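Local coordinates for BDI_3064 protein (PDB 5Z06), which catalyses the exo-type hydrolysis of linear beta-1,2-glucan and beta-1,2-glucooligosaccharides, releasing sophorose from their non-reducing ends, at residues His39-Ala43 with Ser53-Thr57; Leu195-Lys199 with Thr274-Thr278; Arg311-Pro315 with Pro661-Gly665; Pro442-Trp446 with Asn457-Ile461; Ile566-Tyr570 with Pro602-Asp607. All coordinates share one frame. Numbering follows the deposited sequence.

Contacts 1 and 2 follow one another along the chain; contact 3 then encloses contacts 4 and 5, themselves in series. Contact 1 belongs to the N-terminal calcium-bearing beta region; the side chain of S53 is about 5 Å from the ion. Contact 2 lies between the two sheets of the following beta domain, its centre about 33 Å from that of contact 1. Contact 3, its centre about 4 Å from the centre of the chain, pairs segments separated by 345 residues, and the centres of contacts 4 and 5 are about 28 and 25 Å from its own. Glycerol molecules, probably from crystallisation, lie about 4 Å from the side chains of H458 and P661 and about 6 Å from that of D607.

Contact 1 of 5, residues His39-Ala43 with Ser53-Thr57; sequences HLPVA and SLELT
L40 is the apolar centre: from an m,t rotamer its CD2 reaches CD1 of L56 at 3.7 Å, and its CD1 lies 4.2 Å from CD1 of L54. V42 and L54 share one face of the sheet, with V42 CG2 4.3 Å from L54 CD2; A43 and S53 occupy the other. The strands form an antiparallel beta hairpin with V42 opposite L54 as a non-hydrogen-bonded pair (CA-CA 4.7 Å) and A43 opposite S53 as a hydrogen-bonded pair (5.2 Å). The bonds run from A43 N to S53 O (2.7 Å), S53 N to A43 O (2.9 Å) and E55 N to P41 O (2.9 Å). The hairpin loop supplies T49 and N52 to the calcium site. At the polar edge, E55 OE1 lies 3.6 Å from P41 CB and forms a salt bridge with K34, while its OE2 accepts from T57 OG1 at 2.5 Å. Both oxygens of the buried carboxylate thus have partners, and its charge is balanced beside the proline ring.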
# COMPACT_ATOMS: atom_id res chain seq x y z
N HIS A 39 20.27 -10.39 -9.55
CA HIS A 39 18.90 -10.82 -9.37
C HIS A 39 18.66 -11.80 -10.50
O HIS A 39 19.31 -11.72 -11.56
CB HIS A 39 17.91 -9.67 -9.50
CG HIS A 39 18.06 -8.61 -8.45
ND1 HIS A 39 17.87 -8.85 -7.11
CD2 HIS A 39 18.34 -7.29 -8.55
CE1 HIS A 39 18.06 -7.73 -6.43
NE2 HIS A 39 18.34 -6.77 -7.28
N LEU A 40 17.73 -12.70 -10.26
CA LEU A 40 17.32 -13.67 -11.23
C LEU A 40 16.55 -12.99 -12.31
O LEU A 40 15.82 -12.05 -12.03
CB LEU A 40 16.44 -14.74 -10.60
CG LEU A 40 17.21 -15.76 -9.80
CD1 LEU A 40 16.23 -16.70 -9.12
CD2 LEU A 40 18.15 -16.56 -10.71
N PRO A 41 16.70 -13.47 -13.56
CA PRO A 41 15.86 -12.91 -14.61
C PRO A 41 14.44 -13.37 -14.47
O PRO A 41 14.17 -14.43 -13.93
CB PRO A 41 16.48 -13.46 -15.90
CG PRO A 41 17.85 -13.88 -15.52
CD PRO A 41 17.73 -14.35 -14.11
N VAL A 42 13.53 -12.55 -14.96
CA VAL A 42 12.13 -12.89 -14.99
C VAL A 42 11.85 -13.28 -16.42
O VAL A 42 11.99 -12.47 -17.33
CB VAL A 42 11.26 -11.70 -14.60
CG1 VAL A 42 9.79 -12.01 -14.82
CG2 VAL A 42 11.49 -11.37 -13.14
N ALA A 43 11.41 -14.51 -16.60
CA ALA A 43 10.99 -14.96 -17.91
C ALA A 43 9.52 -14.64 -18.07
O ALA A 43 8.67 -15.17 -17.32
CB ALA A 43 11.21 -16.45 -18.04
N SER A 53 7.77 -16.25 -14.79
CA SER A 53 8.47 -17.16 -13.94
C SER A 53 9.87 -16.65 -13.79
O SER A 53 10.26 -15.68 -14.44
CB SER A 53 8.47 -18.54 -14.57
OG SER A 53 9.13 -18.51 -15.83
N LEU A 54 10.63 -17.32 -12.93
CA LEU A 54 12.01 -17.00 -12.72
C LEU A 54 12.86 -17.89 -13.59
O LEU A 54 12.63 -19.11 -13.68
CB LEU A 54 12.39 -17.16 -11.26
CG LEU A 54 11.70 -16.18 -10.31
CD1 LEU A 54 12.05 -16.53 -8.89
CD2 LEU A 54 12.17 -14.77 -10.60
N GLU A 55 13.85 -17.27 -14.23
CA GLU A 55 14.75 -17.97 -15.10
C GLU A 55 15.96 -18.35 -14.30
O GLU A 55 16.60 -17.51 -13.69
CB GLU A 55 15.17 -17.11 -16.28
CG GLU A 55 15.83 -17.93 -17.38
CD GLU A 55 16.63 -17.10 -18.36
OE1 GLU A 55 16.36 -15.90 -18.48
OE2 GLU A 55 17.55 -17.67 -19.00
N LEU A 56 16.27 -19.63 -14.32
CA LEU A 56 17.45 -20.11 -13.66
C LEU A 56 18.35 -20.71 -14.74
O LEU A 56 18.22 -21.89 -15.09
CB LEU A 56 17.06 -21.12 -12.57
CG LEU A 56 18.20 -21.42 -11.61
CD1 LEU A 56 18.32 -20.30 -10.58
CD2 LEU A 56 18.00 -22.75 -10.91
N THR A 57 19.24 -19.88 -15.28
CA THR A 57 20.15 -20.31 -16.34
C THR A 57 21.53 -20.29 -15.75
O THR A 57 21.99 -19.26 -15.25
CB THR A 57 20.03 -19.45 -17.60
OG1 THR A 57 18.77 -19.74 -18.22
CG2 THR A 57 21.15 -19.74 -18.62

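Contact 2 of 5, residues Leu195-Lys199 with Thr274-Thr278; sequences LQEAK and TVSAT
Two extended segments face each other side chain to side chain, nearly parallel: the axes of strands 195-199 and 275-278 pass 5.7 Å apart at 11°, and no hydrogen bond crosses between them. A198 stands nearest S276, CA to CA 5.6 Å. L195, A198, V275 and A277 direct their CB atoms inward. The main bump is V275 (chi1 m), whose CG2 fills the hollow between L195 and A198, 3.6 Å from L195 CD2 and 3.8 Å from A198 CB. L195, with chi1 t and chi2 p, brings its branched end up to that methyl. The small A198 fits in turn between V275 and A277: its CB lies 3.7 Å from A277 CB and 3.5 Å from S276 O, so the backbones can come close where only methyls intervene. The backbone of Q196 is kinked (phi/psi -86/-49), which accounts for the inward sequence L195, A198 rather than strict alternation. E197 starts outward but its end folds back toward the other strand, its OE2 taking A198 N at 3.2 Å and lying 4.1 Å from V275 CB. The arrangement is that of a beta sandwich, consistent with a fibronectin type III-like domain whose first and last strands face each other across the sandwich. Strand 195-199 is hydrogen-bonded to strand 204-210 in the three-stranded sheet, and strand 275-278 to strand 254-262 in the four-stranded one.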
# COMPACT_ATOMS: atom_id res chain seq x y z
N LEU A 195 -18.43 -13.04 -13.55
CA LEU A 195 -17.71 -11.91 -14.13
C LEU A 195 -18.69 -10.82 -14.55
O LEU A 195 -19.53 -11.02 -15.43
CB LEU A 195 -16.88 -12.38 -15.32
CG LEU A 195 -15.80 -11.48 -15.90
CD1 LEU A 195 -14.82 -11.03 -14.83
CD2 LEU A 195 -15.06 -12.26 -16.99
N GLN A 196 -18.58 -9.67 -13.88
CA GLN A 196 -19.63 -8.66 -13.91
C GLN A 196 -19.47 -7.77 -15.10
O GLN A 196 -20.43 -7.50 -15.82
CB GLN A 196 -19.61 -7.80 -12.65
CG GLN A 196 -20.22 -8.44 -11.42
CD GLN A 196 -20.13 -7.52 -10.20
OE1 GLN A 196 -21.12 -7.29 -9.50
NE2 GLN A 196 -18.93 -6.99 -9.94
N GLU A 197 -18.25 -7.28 -15.29
CA GLU A 197 -17.98 -6.44 -16.44
C GLU A 197 -16.52 -6.24 -16.65
O GLU A 197 -15.67 -6.67 -15.84
CB GLU A 197 -18.68 -5.07 -16.33
CG GLU A 197 -19.16 -4.44 -17.65
CD GLU A 197 -19.51 -5.42 -18.78
OE1 GLU A 197 -20.54 -6.13 -18.69
OE2 GLU A 197 -18.74 -5.48 -19.77
N ALA A 198 -16.26 -5.68 -17.82
CA ALA A 198 -15.00 -5.15 -18.24
C ALA A 198 -15.25 -3.68 -18.31
O ALA A 198 -16.30 -3.24 -18.78
CB ALA A 198 -14.64 -5.67 -19.62
N LYS A 199 -14.30 -2.90 -17.83
CA LYS A 199 -14.39 -1.47 -17.93
C LYS A 199 -13.07 -1.01 -18.51
O LYS A 199 -12.01 -1.17 -17.90
CB LYS A 199 -14.72 -0.89 -16.55
CG LYS A 199 -14.81 0.62 -16.46
CD LYS A 199 -15.66 1.32 -17.51
CE LYS A 199 -15.56 2.83 -17.32
NZ LYS A 199 -16.23 3.55 -18.43
N THR A 274 -18.13 -14.38 -20.76
CA THR A 274 -17.10 -13.58 -21.39
C THR A 274 -17.54 -12.13 -21.37
O THR A 274 -18.69 -11.82 -21.65
CB THR A 274 -16.84 -14.07 -22.83
OG1 THR A 274 -16.24 -15.37 -22.75
CG2 THR A 274 -15.89 -13.13 -23.57
N VAL A 275 -16.62 -11.24 -21.02
CA VAL A 275 -16.86 -9.80 -21.08
C VAL A 275 -15.81 -9.22 -21.99
O VAL A 275 -14.74 -9.81 -22.14
CB VAL A 275 -16.81 -9.12 -19.70
CG1 VAL A 275 -17.92 -9.67 -18.82
CG2 VAL A 275 -15.45 -9.29 -19.00
N SER A 276 -16.10 -8.08 -22.58
CA SER A 276 -15.12 -7.38 -23.40
C SER A 276 -15.20 -5.89 -23.24
O SER A 276 -16.18 -5.33 -22.75
CB SER A 276 -15.28 -7.74 -24.88
OG SER A 276 -16.55 -7.33 -25.37
N ALA A 277 -14.13 -5.23 -23.66
CA ALA A 277 -14.12 -3.79 -23.72
C ALA A 277 -13.02 -3.35 -24.63
O ALA A 277 -12.13 -4.12 -24.99
CB ALA A 277 -13.91 -3.21 -22.34
N THR A 278 -13.08 -2.09 -25.01
CA THR A 278 -12.09 -1.53 -25.92
C THR A 278 -11.58 -0.27 -25.29
O THR A 278 -12.37 0.58 -24.90
CB THR A 278 -12.72 -1.20 -27.28
OG1 THR A 278 -13.44 -2.34 -27.74
CG2 THR A 278 -11.64 -0.77 -28.30

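Contact 3 of 5, residues Arg311-Pro315 with Pro661-Gly665; sequences RENIP and PLFMG
A two-stranded antiparallel sheet, two residues long on each side, ties a short strand between helix 284-297 and strand 320-322 to the lead-in of helix 665-680, where the (alpha/alpha)6-barrel domain of this family meets the N-terminal beta regions. N313 pairs with M664 as a non-hydrogen-bonded pair (CA-CA 4.4 Å), and I314 with F663 as a hydrogen-bonded pair (5.3 Å). Three near-linear backbone bonds satisfy the facing groups: I314 N to F663 O at 2.9 Å, F663 N to I314 O at 2.7 Å, and G665 N to E312 O at 2.9 Å. F663 O also takes a CA-H...O contact from N313 CA at 3.2 Å. Other polar groups find partners elsewhere: E312 OE2 forms a salt bridge with R76, N313 ND2 donates to the carbonyl of R76, and R311 NH1 to that of N318; R311 O accepts from Y298 OH and P315 O from N78 ND2. M664 (chi1 t, chi2 p) curls its CE to 3.3 Å from E312 OE2, while its SD lies 3.8 Å from N313 CB. A cis peptide before P315 ends the pairing. G665 sits where a side chain would collide: an ideal CB there would stand 2.4 Å from R311 O.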
# COMPACT_ATOMS: atom_id res chain seq x y z
N ARG A 311 -8.79 -0.96 5.36
CA ARG A 311 -7.73 -1.81 5.76
C ARG A 311 -6.41 -1.06 5.75
O ARG A 311 -6.22 -0.13 4.99
CB ARG A 311 -7.71 -3.06 4.87
CG ARG A 311 -8.87 -3.94 5.26
CD ARG A 311 -8.77 -5.34 4.75
NE ARG A 311 -9.59 -5.47 3.57
CZ ARG A 311 -10.63 -6.28 3.39
NH1 ARG A 311 -11.04 -7.17 4.29
NH2 ARG A 311 -11.24 -6.21 2.23
N GLU A 312 -5.52 -1.45 6.64
CA GLU A 312 -4.20 -0.88 6.66
C GLU A 312 -3.56 -1.00 5.29
O GLU A 312 -2.97 -0.05 4.79
CB GLU A 312 -3.33 -1.59 7.69
CG GLU A 312 -1.84 -1.24 7.65
CD GLU A 312 -1.49 0.18 8.06
OE1 GLU A 312 -2.37 1.08 8.09
OE2 GLU A 312 -0.29 0.38 8.37
N ASN A 313 -3.65 -2.18 4.71
CA ASN A 313 -3.10 -2.42 3.39
C ASN A 313 -3.70 -3.69 2.82
O ASN A 313 -4.18 -4.54 3.56
CB ASN A 313 -1.56 -2.53 3.41
CG ASN A 313 -1.07 -3.68 4.25
OD1 ASN A 313 -1.11 -3.61 5.48
ND2 ASN A 313 -0.65 -4.76 3.60
N ILE A 314 -3.63 -3.79 1.49
CA ILE A 314 -4.06 -4.97 0.73
C ILE A 314 -2.93 -5.34 -0.24
O ILE A 314 -2.47 -4.47 -1.01
CB ILE A 314 -5.38 -4.67 -0.02
CG1 ILE A 314 -6.45 -4.12 0.95
CG2 ILE A 314 -5.89 -5.91 -0.76
CD1 ILE A 314 -7.80 -3.81 0.31
N PRO A 315 -2.45 -6.58 -0.20
CA PRO A 315 -2.89 -7.61 0.73
C PRO A 315 -2.24 -7.41 2.08
O PRO A 315 -1.02 -7.23 2.18
CB PRO A 315 -2.38 -8.89 0.09
CG PRO A 315 -1.14 -8.47 -0.65
CD PRO A 315 -1.43 -7.09 -1.14
N PRO A 661 4.23 -4.57 -3.49
CA PRO A 661 3.19 -5.60 -3.67
C PRO A 661 1.84 -5.22 -3.09
O PRO A 661 0.95 -6.04 -3.10
CB PRO A 661 3.77 -6.80 -2.93
CG PRO A 661 4.64 -6.20 -1.86
CD PRO A 661 5.09 -4.84 -2.33
N LEU A 662 1.66 -3.99 -2.60
CA LEU A 662 0.46 -3.64 -1.87
C LEU A 662 -0.13 -2.31 -2.30
O LEU A 662 0.52 -1.49 -2.97
CB LEU A 662 0.72 -3.63 -0.33
CG LEU A 662 1.89 -2.86 0.27
CD1 LEU A 662 1.68 -1.36 0.24
CD2 LEU A 662 2.07 -3.27 1.71
N PHE A 663 -1.37 -2.13 -1.89
CA PHE A 663 -2.01 -0.85 -1.84
C PHE A 663 -2.17 -0.50 -0.39
O PHE A 663 -2.55 -1.35 0.44
CB PHE A 663 -3.36 -0.94 -2.51
CG PHE A 663 -3.28 -1.38 -3.92
CD1 PHE A 663 -2.99 -0.47 -4.91
CD2 PHE A 663 -3.43 -2.72 -4.23
CE1 PHE A 663 -2.87 -0.89 -6.22
CE2 PHE A 663 -3.33 -3.14 -5.54
CZ PHE A 663 -3.04 -2.23 -6.54
N MET A 664 -1.95 0.76 -0.08
CA MET A 664 -1.86 1.20 1.30
C MET A 664 -3.06 2.08 1.58
O MET A 664 -3.34 2.98 0.82
CB MET A 664 -0.56 1.97 1.47
CG MET A 664 -0.14 2.17 2.89
SD MET A 664 0.50 0.67 3.64
CE MET A 664 0.61 1.32 5.31
N GLY A 665 -3.76 1.79 2.68
CA GLY A 665 -4.92 2.58 3.12
C GLY A 665 -4.62 4.05 3.26
O GLY A 665 -5.44 4.90 2.90

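Contact 4 of 5, residues Pro442-Trp446 with Asn457-Ile461; sequences PYLYW and NHKLI
Two backbone hydrogen bonds hold the loops together, L460 N to L444 O at 2.8 Å and W446 N to H458 O at 2.9 Å; they flank the single beta bridge between Y445 and K459, whose CA atoms are 4.6 Å apart. Beside the bridge, K459 NZ donates to Y445 OH at 3.1 Å, and the same ammonium makes a cation-pi contact with Y496. K459 also lays its CD over the face of Y443, 3.9 Å from the ring centroid and 18° off the normal, a CH-pi contact made with chi1 m in both residues and chi2 t in K459; the hydroxyl of Y443 meanwhile bonds to S492 and E494. Such an isolated bridge joins two loops packed among helices 392-408, 467-475 and 495-505, in a region that is in this family an (alpha/alpha)6 barrel. L460 points toward the other segment: its CD1 lies 3.4 Å from W446 CB, its CD2 3.5 Å from L444 CB. The six-membered ring of W446 (chi1 t) meets H458 obliquely, centroids 4.7 Å apart and planes at 40°, while H458 NE2 is hydrogen-bonded to Y500. Next along the chain, I461 CG1 touches Y443 CE1 at 3.7 Å.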
# COMPACT_ATOMS: atom_id res chain seq x y z
N PRO A 442 2.25 21.93 27.43
CA PRO A 442 2.19 22.69 26.18
C PRO A 442 1.85 21.82 24.94
O PRO A 442 1.50 22.36 23.90
CB PRO A 442 3.59 23.31 26.04
CG PRO A 442 4.41 22.77 27.16
CD PRO A 442 3.64 21.74 27.91
N TYR A 443 1.94 20.49 25.09
CA TYR A 443 1.82 19.55 23.99
C TYR A 443 0.65 18.61 24.17
O TYR A 443 0.31 18.20 25.30
CB TYR A 443 3.06 18.68 23.91
CG TYR A 443 4.33 19.44 23.80
CD1 TYR A 443 4.77 19.92 22.57
CD2 TYR A 443 5.12 19.69 24.94
CE1 TYR A 443 5.94 20.63 22.45
CE2 TYR A 443 6.29 20.40 24.84
CZ TYR A 443 6.71 20.87 23.59
OH TYR A 443 7.88 21.59 23.48
N LEU A 444 0.09 18.21 23.03
CA LEU A 444 -0.68 17.00 22.96
C LEU A 444 0.29 15.85 22.87
O LEU A 444 1.40 16.01 22.35
CB LEU A 444 -1.60 16.98 21.72
CG LEU A 444 -2.83 17.85 21.80
CD1 LEU A 444 -3.51 17.94 20.43
CD2 LEU A 444 -3.80 17.28 22.84
N TYR A 445 -0.15 14.68 23.35
CA TYR A 445 0.55 13.43 23.13
C TYR A 445 -0.14 12.58 22.08
O TYR A 445 -1.37 12.62 21.92
CB TYR A 445 0.74 12.68 24.43
CG TYR A 445 1.79 13.36 25.28
CD1 TYR A 445 1.49 14.53 25.96
CD2 TYR A 445 3.10 12.89 25.32
CE1 TYR A 445 2.45 15.18 26.71
CE2 TYR A 445 4.06 13.53 26.08
CZ TYR A 445 3.72 14.67 26.78
OH TYR A 445 4.65 15.35 27.51
N TRP A 446 0.68 11.81 21.38
CA TRP A 446 0.27 10.95 20.29
C TRP A 446 -0.59 9.80 20.83
O TRP A 446 -1.65 9.51 20.26
CB TRP A 446 1.49 10.40 19.54
CG TRP A 446 1.24 9.98 18.14
CD1 TRP A 446 0.30 9.12 17.71
CD2 TRP A 446 1.96 10.41 16.98
NE1 TRP A 446 0.36 8.99 16.35
CE2 TRP A 446 1.38 9.76 15.87
CE3 TRP A 446 3.05 11.26 16.78
CZ2 TRP A 446 1.82 9.96 14.57
CZ3 TRP A 446 3.50 11.45 15.48
CH2 TRP A 446 2.88 10.81 14.39
N ASN A 457 4.84 8.21 24.88
CA ASN A 457 5.30 9.54 25.28
C ASN A 457 5.85 10.40 24.14
O ASN A 457 6.89 11.07 24.25
CB ASN A 457 6.34 9.41 26.42
CG ASN A 457 6.26 10.55 27.41
OD1 ASN A 457 5.19 10.82 28.01
ND2 ASN A 457 7.38 11.23 27.59
N HIS A 458 5.13 10.37 23.03
CA HIS A 458 5.53 11.07 21.84
C HIS A 458 4.72 12.35 21.80
O HIS A 458 3.49 12.32 21.66
CB HIS A 458 5.24 10.18 20.64
CG HIS A 458 5.85 10.63 19.37
ND1 HIS A 458 6.09 9.77 18.32
CD2 HIS A 458 6.29 11.85 18.96
CE1 HIS A 458 6.65 10.44 17.33
NE2 HIS A 458 6.79 11.70 17.70
N LYS A 459 5.40 13.49 21.95
CA LYS A 459 4.74 14.79 21.87
C LYS A 459 4.38 15.08 20.44
O LYS A 459 5.12 14.69 19.54
CB LYS A 459 5.63 15.89 22.38
CG LYS A 459 5.84 15.87 23.89
CD LYS A 459 7.13 16.61 24.25
CE LYS A 459 7.20 17.02 25.72
NZ LYS A 459 7.58 15.88 26.60
N LEU A 460 3.25 15.76 20.23
CA LEU A 460 2.87 16.18 18.89
C LEU A 460 3.51 17.51 18.61
O LEU A 460 3.13 18.52 19.20
CB LEU A 460 1.34 16.26 18.73
CG LEU A 460 0.58 14.99 18.40
CD1 LEU A 460 1.29 13.72 18.83
CD2 LEU A 460 -0.83 15.01 18.91
N ILE A 461 4.49 17.49 17.71
CA ILE A 461 5.29 18.67 17.41
C ILE A 461 5.41 18.80 15.92
O ILE A 461 5.96 17.90 15.26
CB ILE A 461 6.69 18.54 18.04
CG1 ILE A 461 6.56 18.36 19.57
CG2 ILE A 461 7.56 19.76 17.69
CD1 ILE A 461 7.86 18.00 20.25

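Contact 5 of 5, residues Ile566-Tyr570 with Pro602-Asp607; sequences INQRY and PMPHRD
Residues 566-570 form regular alpha helix, with Y570 N bonded to I566 O at 2.9 Å, while 602-607 turns at P602 (psi 67°), is extended at M603 and then passes through a short 3-10 segment at P604-H605, closed by R606 N to M603 O at 2.8 Å. The segments come nearest at N567 and P602, CA to CA 5.3 Å. P602 packs against this flank of the helix: its CB meets Y570 CB at 3.3 Å, its CG is 4.4 Å from I566 CG2, and its CD lies 3.5 Å from N567 ND2, which is hydrogen-bonded to L588 O. Y570 (chi1 t, chi2 -87°) points toward 602-607, so that the P602-M603 peptide lies over one ring face, with M603 N 3.6 Å from Y570 CE2. P604 CD sits at the ring edge, 4.0 Å from CE2 of Y570. At the tip, Y570 OH donates to D607 OD2 at 2.6 Å, and D607 OD1 is bonded to Y581. The contact thus joins helix 556-573 of the glycoside hydrolase domain to the loop before strand 610-611. Because Y570 OH also pairs with Q575 NE2, acting as donor to D607 and as acceptor for the amide, the buried carboxylate and hydroxyl are both satisfied.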
# COMPACT_ATOMS: atom_id res chain seq x y z
N ILE A 566 9.11 22.18 -4.05
CA ILE A 566 10.45 21.87 -3.61
C ILE A 566 10.73 20.41 -3.88
O ILE A 566 11.78 20.04 -4.37
CB ILE A 566 10.61 22.15 -2.09
CG1 ILE A 566 10.84 23.65 -1.83
CG2 ILE A 566 11.76 21.37 -1.48
CD1 ILE A 566 10.56 24.10 -0.41
N ASN A 567 9.76 19.58 -3.50
CA ASN A 567 9.85 18.17 -3.71
C ASN A 567 9.99 17.86 -5.22
O ASN A 567 10.93 17.16 -5.63
CB ASN A 567 8.64 17.47 -3.04
CG ASN A 567 8.81 15.97 -2.94
OD1 ASN A 567 9.09 15.32 -3.95
ND2 ASN A 567 8.61 15.42 -1.74
N GLN A 568 9.12 18.43 -6.04
CA GLN A 568 9.24 18.24 -7.47
C GLN A 568 10.61 18.69 -7.97
O GLN A 568 11.21 18.01 -8.82
CB GLN A 568 8.16 18.96 -8.26
CG GLN A 568 8.18 18.58 -9.74
CD GLN A 568 7.38 19.50 -10.62
OE1 GLN A 568 7.30 20.68 -10.37
NE2 GLN A 568 6.82 18.95 -11.70
N ARG A 569 11.09 19.82 -7.48
CA ARG A 569 12.35 20.36 -8.01
C ARG A 569 13.56 19.56 -7.62
O ARG A 569 14.51 19.47 -8.38
CB ARG A 569 12.54 21.82 -7.64
CG ARG A 569 11.57 22.66 -8.42
CD ARG A 569 11.43 24.01 -7.80
NE ARG A 569 10.41 24.77 -8.50
CZ ARG A 569 10.21 26.07 -8.33
NH1 ARG A 569 11.01 26.76 -7.52
NH2 ARG A 569 9.24 26.69 -8.99
N TYR A 570 13.51 19.01 -6.42
CA TYR A 570 14.50 18.04 -5.98
C TYR A 570 14.51 16.85 -6.94
O TYR A 570 15.57 16.31 -7.28
CB TYR A 570 14.17 17.55 -4.58
CG TYR A 570 14.97 16.35 -4.20
CD1 TYR A 570 14.54 15.06 -4.53
CD2 TYR A 570 16.21 16.48 -3.54
CE1 TYR A 570 15.29 13.95 -4.20
CE2 TYR A 570 16.96 15.36 -3.19
CZ TYR A 570 16.50 14.09 -3.52
OH TYR A 570 17.25 12.98 -3.19
N PRO A 602 12.57 14.84 -0.12
CA PRO A 602 13.48 15.37 -1.14
C PRO A 602 14.79 15.82 -0.49
O PRO A 602 15.12 17.02 -0.46
CB PRO A 602 12.68 16.53 -1.76
CG PRO A 602 11.82 17.02 -0.66
CD PRO A 602 11.50 15.82 0.20
N MET A 603 15.51 14.84 0.03
CA MET A 603 16.80 15.02 0.69
C MET A 603 17.59 13.74 0.41
O MET A 603 17.01 12.65 0.54
CB MET A 603 16.59 15.16 2.20
CG MET A 603 15.90 16.45 2.63
SD MET A 603 16.90 17.92 2.30
CE MET A 603 18.12 17.74 3.60
N PRO A 604 18.89 13.86 0.06
CA PRO A 604 19.71 12.66 -0.26
C PRO A 604 19.58 11.50 0.71
O PRO A 604 19.48 10.36 0.29
CB PRO A 604 21.14 13.19 -0.25
CG PRO A 604 20.99 14.62 -0.72
CD PRO A 604 19.64 15.10 -0.26
N HIS A 605 19.56 11.81 1.99
CA HIS A 605 19.54 10.78 3.04
C HIS A 605 18.16 10.14 3.25
O HIS A 605 18.01 9.22 4.06
CB HIS A 605 20.06 11.36 4.35
CG HIS A 605 19.07 12.23 5.06
ND1 HIS A 605 18.61 13.41 4.53
CD2 HIS A 605 18.44 12.07 6.25
CE1 HIS A 605 17.75 13.96 5.37
NE2 HIS A 605 17.61 13.16 6.42
N ARG A 606 17.15 10.63 2.54
CA ARG A 606 15.82 10.09 2.60
C ARG A 606 15.34 9.88 1.17
O ARG A 606 14.15 10.01 0.87
CB ARG A 606 14.91 11.05 3.37
CG ARG A 606 15.29 11.20 4.84
CD ARG A 606 14.73 10.07 5.70
NE ARG A 606 15.25 10.16 7.07
CZ ARG A 606 16.36 9.57 7.52
NH1 ARG A 606 17.09 8.76 6.75
NH2 ARG A 606 16.72 9.75 8.79
N ASP A 607 16.27 9.53 0.28
CA ASP A 607 15.91 9.19 -1.10
C ASP A 607 16.79 8.04 -1.56
O ASP A 607 18.01 8.12 -1.49
CB ASP A 607 16.12 10.40 -1.98
CG ASP A 607 15.68 10.18 -3.39
OD1 ASP A 607 14.85 9.29 -3.62
OD2 ASP A 607 16.16 10.93 -4.27